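PDB 3WND: protein translation elongation factor 1A from Methanosarcina mazei, which probably acts as a translation elongation factor of the SelB/EF-Tu/aIF2 gamma kind and, in its GTP-bound form, binds cysteinyl-tRNA(Cys). Local coordinates for residues S48-Y53 against L81-I86; Q94-H99 against D131-K136; E102-L107 against V139-T144; I117-S122 against A135-I140. All coordinates share one frame; numbering follows the deposited sequence.

Contact 1. Residues S48-Y53 against L81-I86; sequences SDITMY and LNISDI
Next to Ile50, whose CD1 methyl meets Ile83, the carbonyl oxygen Asp49 O is gripped by two serine hydroxyls, Ser69 OG and Ser76 OG, the latter on helix 74-83. A second restraint lies in the backbone of the same turn, where Ser48 N donates to Ile50 O at 2.8 Å. Asp49 OD1 also forms a salt bridge with Arg269. The loop leading into strand 51-55 is thereby fixed by polar bonds, whereas no hydrogen bond runs between residues 48-53 and 81-86.

Between the two segments the contact is made by methyl groups alone. Ile83 CD1 touches Ile50 CD1 at 4.0 Å and Met52 CE at 3.8 Å, both tip to tip. Because Ile50 CD1 and Met52 CE are themselves 4.5 Å apart, the three carbons form a compact triangle with Ile83 CD1 at one corner. Met52 gets its methyl there by bending at chi2 (-36°) and again at chi3 (-96°), which swings CE toward Ile83. The backbones stay well separated, the CA atoms of Met52 and Ile83 being 11.0 Å apart. Val63 and Val65 of strand 61-66 touch Met52, and Leu308 packs on Ile83. The arrangement is that of a helix laid on the mixed sheet of a GTPase domain, here the crossover helix between strands 61-66 and 86-91.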
# COMPACT_ATOMS: atom_id res chain seq x y z
N SER A 48 13.40 -4.24 -4.34
CA SER A 48 12.96 -5.26 -5.30
C SER A 48 12.19 -4.58 -6.48
O SER A 48 12.77 -3.77 -7.24
CB SER A 48 12.05 -6.27 -4.55
OG SER A 48 10.94 -5.65 -3.87
N ASP A 49 10.87 -4.80 -6.59
CA ASP A 49 10.09 -3.91 -7.52
C ASP A 49 9.63 -2.63 -6.82
O ASP A 49 9.05 -1.74 -7.48
CB ASP A 49 8.84 -4.59 -8.09
CG ASP A 49 7.91 -5.07 -6.98
OD1 ASP A 49 8.32 -5.28 -5.81
OD2 ASP A 49 6.76 -5.22 -7.29
N ILE A 50 9.88 -2.56 -5.51
CA ILE A 50 9.65 -1.37 -4.69
C ILE A 50 10.92 -1.15 -3.91
O ILE A 50 11.69 -2.05 -3.75
CB ILE A 50 8.44 -1.46 -3.70
CG1 ILE A 50 8.54 -2.71 -2.81
CG2 ILE A 50 7.11 -1.52 -4.47
CD1 ILE A 50 7.60 -2.67 -1.58
N THR A 51 11.13 0.09 -3.44
CA THR A 51 12.32 0.39 -2.60
C THR A 51 11.98 1.16 -1.36
O THR A 51 11.27 2.14 -1.40
CB THR A 51 13.41 1.15 -3.44
OG1 THR A 51 13.76 0.38 -4.63
CG2 THR A 51 14.64 1.42 -2.67
N MET A 52 12.50 0.66 -0.22
CA MET A 52 12.25 1.27 1.05
C MET A 52 13.37 2.22 1.31
O MET A 52 14.54 1.92 1.03
CB MET A 52 12.33 0.34 2.25
CG MET A 52 11.80 -1.06 2.11
SD MET A 52 10.34 -1.18 1.08
CE MET A 52 9.11 -1.14 2.33
N TYR A 53 13.00 3.35 1.86
CA TYR A 53 13.94 4.36 2.32
C TYR A 53 13.59 4.60 3.76
O TYR A 53 12.52 5.11 4.10
CB TYR A 53 13.83 5.69 1.52
CG TYR A 53 14.32 5.49 0.10
CD1 TYR A 53 13.46 5.06 -0.90
CD2 TYR A 53 15.65 5.75 -0.24
CE1 TYR A 53 13.92 4.80 -2.21
CE2 TYR A 53 16.12 5.54 -1.55
CZ TYR A 53 15.25 5.08 -2.53
OH TYR A 53 15.62 4.89 -3.84
N LEU A 81 1.11 0.75 -1.64
CA LEU A 81 -0.08 1.26 -0.97
C LEU A 81 -0.58 0.39 0.18
O LEU A 81 -0.97 0.91 1.20
CB LEU A 81 -1.23 1.58 -1.92
CG LEU A 81 -0.92 2.79 -2.86
CD1 LEU A 81 -1.97 3.04 -3.91
CD2 LEU A 81 -0.63 4.13 -2.07
N ASN A 82 -0.66 -0.92 -0.02
CA ASN A 82 -1.21 -1.77 1.02
C ASN A 82 -0.26 -2.08 2.16
O ASN A 82 -0.68 -2.76 3.09
CB ASN A 82 -1.73 -3.12 0.36
CG ASN A 82 -3.21 -2.96 -0.25
OD1 ASN A 82 -3.92 -1.97 0.08
ND2 ASN A 82 -3.68 -3.97 -1.06
N ILE A 83 0.99 -1.57 2.11
CA ILE A 83 1.87 -1.61 3.31
C ILE A 83 2.01 -0.27 3.97
O ILE A 83 2.63 -0.17 5.00
CB ILE A 83 3.28 -2.23 2.97
CG1 ILE A 83 4.12 -1.30 2.17
CG2 ILE A 83 3.12 -3.65 2.42
CD1 ILE A 83 5.48 -1.98 1.79
N SER A 84 1.42 0.76 3.35
CA SER A 84 1.56 2.09 3.86
C SER A 84 0.29 2.64 4.45
O SER A 84 -0.84 2.16 4.15
CB SER A 84 2.06 3.01 2.73
OG SER A 84 3.32 2.56 2.26
N ASP A 85 0.41 3.70 5.27
CA ASP A 85 -0.79 4.36 5.78
C ASP A 85 -0.98 5.75 5.22
O ASP A 85 -2.08 6.30 5.40
CB ASP A 85 -0.75 4.43 7.34
CG ASP A 85 -0.97 3.03 7.96
OD1 ASP A 85 -1.90 2.28 7.55
OD2 ASP A 85 -0.22 2.72 8.84
N ILE A 86 0.07 6.31 4.61
CA ILE A 86 -0.00 7.69 4.08
C ILE A 86 0.50 7.60 2.65
O ILE A 86 1.49 6.91 2.42
CB ILE A 86 1.01 8.60 4.83
CG1 ILE A 86 0.61 8.72 6.32
CG2 ILE A 86 1.00 10.01 4.19
CD1 ILE A 86 1.64 9.44 7.21

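Contact 2. Residues Q94-H99 against D131-K136; sequences QGLDAH and DELKAK
Leu96 meets Leu133 and Lys136 where the loop ahead of helix 98-109 leans on helix 127-140, two helices of the GTPase domain that carries the GDP site. The apolar packing is centred on one methyl. Leu133 CD1 lies 3.9 Å from Leu96 CG and 4.0 Å from both Leu96 CD1 and Leu96 CD2, so it faces the branch point of the other leucine while the two side chains run past each other in opposite directions. Leu133 places CG trans to its backbone N (chi1 179°), which extends the branch from the helix toward the loop. Leu133 CD2 also comes within 4.5 Å of the backbone atom Gln94 N. Leu133 also packs on Leu119 of strand 115-119.

Polar bonds shape the loop but do not cross the contact. Leu96 is the centre of an inverse gamma turn, closed by a weak bond from Asp97 N to Gly95 O of 2.9 Å. Asp97 follows as the N-cap of helix 98-109, its OD1 accepting from Thr100 N, while its OD2 bonds Thr29 OG1 and His99 ND1 bonds Glu30 OE1. Thr29 and Glu30 lie in the P-loop, just ahead of the GDP-binding residues that start at Ser32, so the start of the helix is tied to that loop.

A lysine supplies the last kind of contact through its aliphatic part. Lys136 crosses the leucine obliquely, bending at chi3 (-137°) and chi4, and its CD lies 3.7 Å from Leu96 CD1.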
# COMPACT_ATOMS: atom_id res chain seq x y z
N GLN A 94 2.48 20.57 -15.20
CA GLN A 94 1.75 20.09 -16.34
C GLN A 94 1.64 18.58 -16.33
O GLN A 94 1.57 17.94 -17.40
CB GLN A 94 2.41 20.56 -17.69
CG GLN A 94 2.49 22.09 -17.87
CD GLN A 94 1.08 22.74 -17.98
OE1 GLN A 94 0.08 22.05 -18.32
NE2 GLN A 94 0.99 24.05 -17.68
N GLY A 95 1.53 18.00 -15.13
CA GLY A 95 1.64 16.53 -14.98
C GLY A 95 0.29 15.79 -14.89
O GLY A 95 0.23 14.67 -14.38
N LEU A 96 -0.80 16.44 -15.31
CA LEU A 96 -2.09 15.79 -15.36
C LEU A 96 -2.23 14.86 -16.53
O LEU A 96 -2.97 15.19 -17.48
CB LEU A 96 -3.15 16.88 -15.51
CG LEU A 96 -3.08 17.88 -14.34
CD1 LEU A 96 -4.11 18.98 -14.59
CD2 LEU A 96 -3.26 17.21 -12.96
N ASP A 97 -1.55 13.70 -16.43
CA ASP A 97 -1.49 12.74 -17.54
C ASP A 97 -2.24 11.47 -17.17
O ASP A 97 -2.98 11.40 -16.16
CB ASP A 97 -0.03 12.41 -17.91
CG ASP A 97 0.73 11.70 -16.81
OD1 ASP A 97 0.13 11.32 -15.81
OD2 ASP A 97 1.97 11.47 -16.99
N ALA A 98 -2.05 10.45 -17.98
CA ALA A 98 -2.88 9.22 -17.85
C ALA A 98 -2.54 8.49 -16.56
O ALA A 98 -3.46 7.97 -15.86
CB ALA A 98 -2.63 8.32 -19.04
N HIS A 99 -1.25 8.50 -16.18
CA HIS A 99 -0.89 7.79 -14.98
C HIS A 99 -1.21 8.50 -13.71
O HIS A 99 -1.52 7.88 -12.68
CB HIS A 99 0.53 7.23 -15.01
CG HIS A 99 0.68 6.17 -16.06
ND1 HIS A 99 1.61 6.21 -16.97
CD2 HIS A 99 -0.14 5.02 -16.33
CE1 HIS A 99 1.53 5.08 -17.78
NE2 HIS A 99 0.41 4.40 -17.43
N ASP A 131 -0.26 27.85 -8.83
CA ASP A 131 -1.62 28.14 -8.35
C ASP A 131 -2.68 27.60 -9.33
O ASP A 131 -3.71 27.03 -8.89
CB ASP A 131 -1.81 29.62 -8.00
CG ASP A 131 -0.88 30.03 -6.90
OD1 ASP A 131 -0.41 29.09 -6.18
OD2 ASP A 131 -0.53 31.22 -6.81
N GLU A 132 -2.40 27.67 -10.64
CA GLU A 132 -3.33 27.13 -11.61
C GLU A 132 -3.43 25.62 -11.54
O GLU A 132 -4.53 25.04 -11.67
CB GLU A 132 -3.02 27.56 -13.05
CG GLU A 132 -3.42 29.00 -13.32
CD GLU A 132 -3.02 29.53 -14.73
OE1 GLU A 132 -2.69 28.69 -15.65
OE2 GLU A 132 -3.07 30.81 -14.94
N LEU A 133 -2.31 24.94 -11.31
CA LEU A 133 -2.36 23.49 -11.16
C LEU A 133 -3.06 23.13 -9.83
O LEU A 133 -3.83 22.16 -9.81
CB LEU A 133 -0.91 22.91 -11.20
CG LEU A 133 -0.69 21.42 -11.04
CD1 LEU A 133 -1.51 20.63 -12.04
CD2 LEU A 133 0.80 21.06 -11.08
N LYS A 134 -2.79 23.86 -8.70
CA LYS A 134 -3.57 23.58 -7.45
C LYS A 134 -5.07 23.71 -7.66
O LYS A 134 -5.82 22.85 -7.21
CB LYS A 134 -3.18 24.49 -6.28
CG LYS A 134 -1.78 24.21 -5.80
CD LYS A 134 -1.39 25.00 -4.64
CE LYS A 134 -0.09 24.59 -4.01
NZ LYS A 134 0.23 25.59 -2.90
N ALA A 135 -5.49 24.76 -8.39
CA ALA A 135 -6.92 24.96 -8.69
C ALA A 135 -7.48 23.79 -9.47
O ALA A 135 -8.62 23.25 -9.23
CB ALA A 135 -7.14 26.26 -9.51
N LYS A 136 -6.75 23.42 -10.47
CA LYS A 136 -7.15 22.30 -11.28
C LYS A 136 -7.36 21.08 -10.37
O LYS A 136 -8.44 20.43 -10.45
CB LYS A 136 -6.14 22.01 -12.36
CG LYS A 136 -6.15 23.02 -13.54
CD LYS A 136 -5.56 22.33 -14.76
CE LYS A 136 -4.60 23.26 -15.50
NZ LYS A 136 -5.14 23.92 -16.69

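Contact 3. Residues E102-L107 against V139-T144; sequences ECIIAL and VITSGT
Ile104, in mid-course of helix 98-109, and Thr141, next to Ile140, bring the two backbones closest, with 7.7 Å between their CA atoms. Helices 98-109 and 127-140 both belong to the GTPase domain, and the contact joins one to the exit of the other. There the chain makes a type II beta turn from Thr141 to Thr144, with Gly143 at a positive phi of 73°. Thr144 N donates to Thr141 O at 3.0 Å, closing the turn. Thr144 OG1 adds a shorter bond of 2.7 Å to that same Thr141 O; it stands 24° out of the carbonyl plane, on the face from which Thr144 N also comes. One oxygen thus holds both a backbone and a side-chain donor of Thr144, while Thr141 OG1 is taken up by Leu137 O, back in the helix.

Across the contact only apolar groups meet. Ile104 extends its CG1 branch (chi2 172°) so that the terminal methyl leads, while Leu89 of strand 86-91 also packs on its side chain. Thr141 CG2 stays at a loose 4.5 Å from Ile104 CD1. The closer approach is to Ile140, crossed at about a right angle, with Ile104 CD1 lying 3.9 Å from the branch methyl Ile140 CG2.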
# COMPACT_ATOMS: atom_id res chain seq x y z
N GLU A 102 -4.71 7.51 -13.30
CA GLU A 102 -4.80 6.09 -12.84
C GLU A 102 -4.49 6.01 -11.35
O GLU A 102 -5.17 5.29 -10.57
CB GLU A 102 -3.83 5.24 -13.65
CG GLU A 102 -4.01 3.75 -13.32
CD GLU A 102 -3.09 2.92 -14.18
OE1 GLU A 102 -1.87 3.15 -14.15
OE2 GLU A 102 -3.62 2.08 -14.96
N CYS A 103 -3.44 6.73 -10.92
CA CYS A 103 -3.13 6.74 -9.43
C CYS A 103 -4.27 7.31 -8.58
O CYS A 103 -4.56 6.81 -7.50
CB CYS A 103 -1.87 7.62 -9.15
SG CYS A 103 -0.36 6.73 -9.63
N ILE A 104 -4.86 8.46 -9.04
CA ILE A 104 -6.01 9.01 -8.36
C ILE A 104 -7.14 8.02 -8.29
O ILE A 104 -7.73 7.82 -7.25
CB ILE A 104 -6.47 10.31 -9.08
CG1 ILE A 104 -5.39 11.38 -8.82
CG2 ILE A 104 -7.87 10.77 -8.59
CD1 ILE A 104 -5.63 12.66 -9.64
N ILE A 105 -7.44 7.32 -9.41
CA ILE A 105 -8.50 6.35 -9.43
C ILE A 105 -8.17 5.19 -8.47
O ILE A 105 -9.07 4.75 -7.70
CB ILE A 105 -8.71 5.86 -10.86
CG1 ILE A 105 -9.52 6.94 -11.62
CG2 ILE A 105 -9.51 4.56 -10.82
CD1 ILE A 105 -9.45 6.77 -13.11
N ALA A 106 -6.93 4.76 -8.47
CA ALA A 106 -6.54 3.65 -7.56
C ALA A 106 -6.70 4.03 -6.11
O ALA A 106 -7.24 3.25 -5.31
CB ALA A 106 -5.12 3.19 -7.79
N LEU A 107 -6.20 5.24 -5.73
CA LEU A 107 -6.31 5.65 -4.34
C LEU A 107 -7.77 5.69 -3.96
O LEU A 107 -8.15 5.32 -2.80
CB LEU A 107 -5.69 7.04 -4.20
CG LEU A 107 -4.14 7.07 -4.29
CD1 LEU A 107 -3.65 8.54 -4.47
CD2 LEU A 107 -3.50 6.41 -3.03
N VAL A 139 -10.35 20.50 -8.54
CA VAL A 139 -11.44 19.96 -9.36
C VAL A 139 -11.48 18.46 -9.63
O VAL A 139 -12.54 17.74 -9.52
CB VAL A 139 -11.53 20.77 -10.74
CG1 VAL A 139 -12.13 19.96 -11.91
CG2 VAL A 139 -12.19 22.12 -10.55
N ILE A 140 -10.37 17.95 -10.03
CA ILE A 140 -10.22 16.59 -10.47
C ILE A 140 -10.48 15.72 -9.24
O ILE A 140 -10.89 14.54 -9.39
CB ILE A 140 -8.75 16.46 -10.94
CG1 ILE A 140 -8.61 17.29 -12.27
CG2 ILE A 140 -8.38 14.99 -11.11
CD1 ILE A 140 -7.96 18.64 -12.07
N THR A 141 -10.10 16.24 -8.05
CA THR A 141 -10.14 15.38 -6.85
C THR A 141 -11.45 15.59 -6.06
O THR A 141 -11.70 14.92 -5.05
CB THR A 141 -8.94 15.59 -5.90
OG1 THR A 141 -9.01 16.95 -5.36
CG2 THR A 141 -7.61 15.27 -6.62
N SER A 142 -12.28 16.52 -6.50
CA SER A 142 -13.56 16.71 -5.84
C SER A 142 -14.43 15.46 -5.87
O SER A 142 -14.49 14.73 -6.87
CB SER A 142 -14.24 17.96 -6.45
OG SER A 142 -15.59 18.07 -6.11
N GLY A 143 -14.96 15.10 -4.69
CA GLY A 143 -15.82 13.92 -4.54
C GLY A 143 -15.00 12.64 -4.64
O GLY A 143 -15.53 11.55 -4.99
N THR A 144 -13.70 12.75 -4.32
CA THR A 144 -12.84 11.54 -4.23
C THR A 144 -12.18 11.59 -2.85
O THR A 144 -12.22 12.60 -2.13
CB THR A 144 -11.66 11.50 -5.27
OG1 THR A 144 -10.65 12.41 -4.82
CG2 THR A 144 -12.16 11.90 -6.64

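Contact 4. Residues I117-S122 against A135-I140; sequences IALTRS and AKLKVI
No ring or other flat side chain takes part where Leu119 and Leu137 meet; the flat group at issue is the peptide carbonyl of Ala135, two residues before Leu137. Lys138 NZ bonds Ala135 O at 2.6 Å, standing 34° out of the carbonyl plane with a C=O...N angle of 117°. The lysine therefore folds back on its own helix and reaches no atom of residues 117-122.

The contact itself is aliphatic. Leu137 CD1 touches Leu119 CD2 at 3.7 Å and, more loosely, Ile117 CG2 at 4.3 Å. Ile117 and Leu119, two apart on strand 115-119, both direct their side chains at the helix, so one methyl is received by two neighbours on a single face of the sheet. The two leucines run past each other in opposite directions. Ile91 and Leu96 also pack on Leu137, and Cys151 lies against both strand residues.

Strand 115-119, helix 127-140 and strand 150-153 form a beta-alpha-beta crossover of the GTPase domain, and the strand leads on to the GDP-binding Asp123. With all three touching residues buried and no hydrogen bond between the segments, the helix is held to the sheet here by van der Waals and hydrophobic contact.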
# COMPACT_ATOMS: atom_id res chain seq x y z
N ILE A 117 -0.60 15.66 -1.74
CA ILE A 117 -0.12 15.85 -3.09
C ILE A 117 1.16 16.61 -3.08
O ILE A 117 1.14 17.78 -2.60
CB ILE A 117 -1.21 16.48 -4.01
CG1 ILE A 117 -2.40 15.47 -4.10
CG2 ILE A 117 -0.67 16.74 -5.41
CD1 ILE A 117 -3.62 15.95 -4.88
N ALA A 118 2.25 16.05 -3.62
CA ALA A 118 3.49 16.81 -3.74
C ALA A 118 3.59 17.34 -5.16
O ALA A 118 3.64 16.53 -6.10
CB ALA A 118 4.67 15.90 -3.43
N LEU A 119 3.58 18.65 -5.31
CA LEU A 119 3.70 19.28 -6.59
C LEU A 119 5.21 19.51 -6.80
O LEU A 119 5.78 20.47 -6.38
CB LEU A 119 2.92 20.61 -6.66
CG LEU A 119 1.40 20.46 -6.59
CD1 LEU A 119 0.70 21.86 -6.73
CD2 LEU A 119 0.89 19.41 -7.58
N THR A 120 5.84 18.48 -7.38
CA THR A 120 7.29 18.40 -7.38
C THR A 120 7.90 19.36 -8.44
O THR A 120 7.22 19.98 -9.28
CB THR A 120 7.72 16.95 -7.74
OG1 THR A 120 6.99 16.56 -8.89
CG2 THR A 120 7.31 15.99 -6.59
N ARG A 121 9.25 19.41 -8.45
CA ARG A 121 9.97 20.16 -9.50
C ARG A 121 9.58 21.61 -9.46
O ARG A 121 9.53 22.25 -10.53
CB ARG A 121 9.87 19.50 -10.91
CG ARG A 121 10.33 18.05 -10.86
CD ARG A 121 10.04 17.32 -12.11
NE ARG A 121 10.88 17.74 -13.20
CZ ARG A 121 10.63 17.42 -14.49
NH1 ARG A 121 9.51 16.70 -14.86
NH2 ARG A 121 11.49 17.85 -15.41
N SER A 122 9.37 22.14 -8.25
CA SER A 122 8.88 23.56 -8.18
C SER A 122 9.85 24.57 -8.83
O SER A 122 9.41 25.63 -9.28
CB SER A 122 8.60 23.99 -6.72
OG SER A 122 9.85 24.00 -6.00
N ALA A 135 -5.49 24.76 -8.39
CA ALA A 135 -6.92 24.96 -8.69
C ALA A 135 -7.48 23.79 -9.47
O ALA A 135 -8.62 23.25 -9.23
CB ALA A 135 -7.14 26.26 -9.51
N LYS A 136 -6.75 23.42 -10.47
CA LYS A 136 -7.15 22.30 -11.28
C LYS A 136 -7.36 21.08 -10.37
O LYS A 136 -8.44 20.43 -10.45
CB LYS A 136 -6.14 22.01 -12.36
CG LYS A 136 -6.15 23.02 -13.54
CD LYS A 136 -5.56 22.33 -14.76
CE LYS A 136 -4.60 23.26 -15.50
NZ LYS A 136 -5.14 23.92 -16.69
N LEU A 137 -6.38 20.77 -9.52
CA LEU A 137 -6.49 19.56 -8.77
C LEU A 137 -7.65 19.60 -7.79
O LEU A 137 -8.26 18.54 -7.52
CB LEU A 137 -5.13 19.24 -8.04
CG LEU A 137 -4.06 18.82 -9.03
CD1 LEU A 137 -2.66 19.06 -8.45
CD2 LEU A 137 -4.25 17.32 -9.32
N LYS A 138 -7.95 20.77 -7.23
CA LYS A 138 -9.12 20.89 -6.38
C LYS A 138 -10.31 20.32 -7.21
O LYS A 138 -11.11 19.58 -6.65
CB LYS A 138 -9.31 22.32 -5.83
CG LYS A 138 -10.72 22.91 -5.85
CD LYS A 138 -10.83 24.48 -5.92
CE LYS A 138 -10.23 25.29 -7.12
NZ LYS A 138 -10.56 24.85 -8.60
N VAL A 139 -10.35 20.50 -8.54
CA VAL A 139 -11.44 19.96 -9.36
C VAL A 139 -11.48 18.46 -9.63
O VAL A 139 -12.54 17.74 -9.52
CB VAL A 139 -11.53 20.77 -10.74
CG1 VAL A 139 -12.13 19.96 -11.91
CG2 VAL A 139 -12.19 22.12 -10.55
N ILE A 140 -10.37 17.95 -10.03
CA ILE A 140 -10.22 16.59 -10.47
C ILE A 140 -10.48 15.72 -9.24
O ILE A 140 -10.89 14.54 -9.39
CB ILE A 140 -8.75 16.46 -10.94
CG1 ILE A 140 -8.61 17.29 -12.27
CG2 ILE A 140 -8.38 14.99 -11.11
CD1 ILE A 140 -7.96 18.64 -12.07

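In the fold
From the N terminus, contact 1 comes first and is complete before the others begin: residues 81-86 return to 48-53, setting helix 74-83 against strand 51-55, next to the edge strand 43-47 of the mixed sheet. Contacts 2, 3 and 4 then open in turn, at 94-99, 102-107 and 117-122, and all end on helix 127-140 or its exit. Contacts 2 and 3 cross, their segments alternating along the chain; contact 4 shares Ala135 and Lys136 with contact 2, and Val139 and Ile140 with contact 3. Contacts 2 and 4 are nearly continuous, Leu96 CD2 lying 3.8 Å from Leu137 CD2. Residues 81-86 also touch residues 102-107, with Leu81 CD2 3.8 Å from Leu107 CD2.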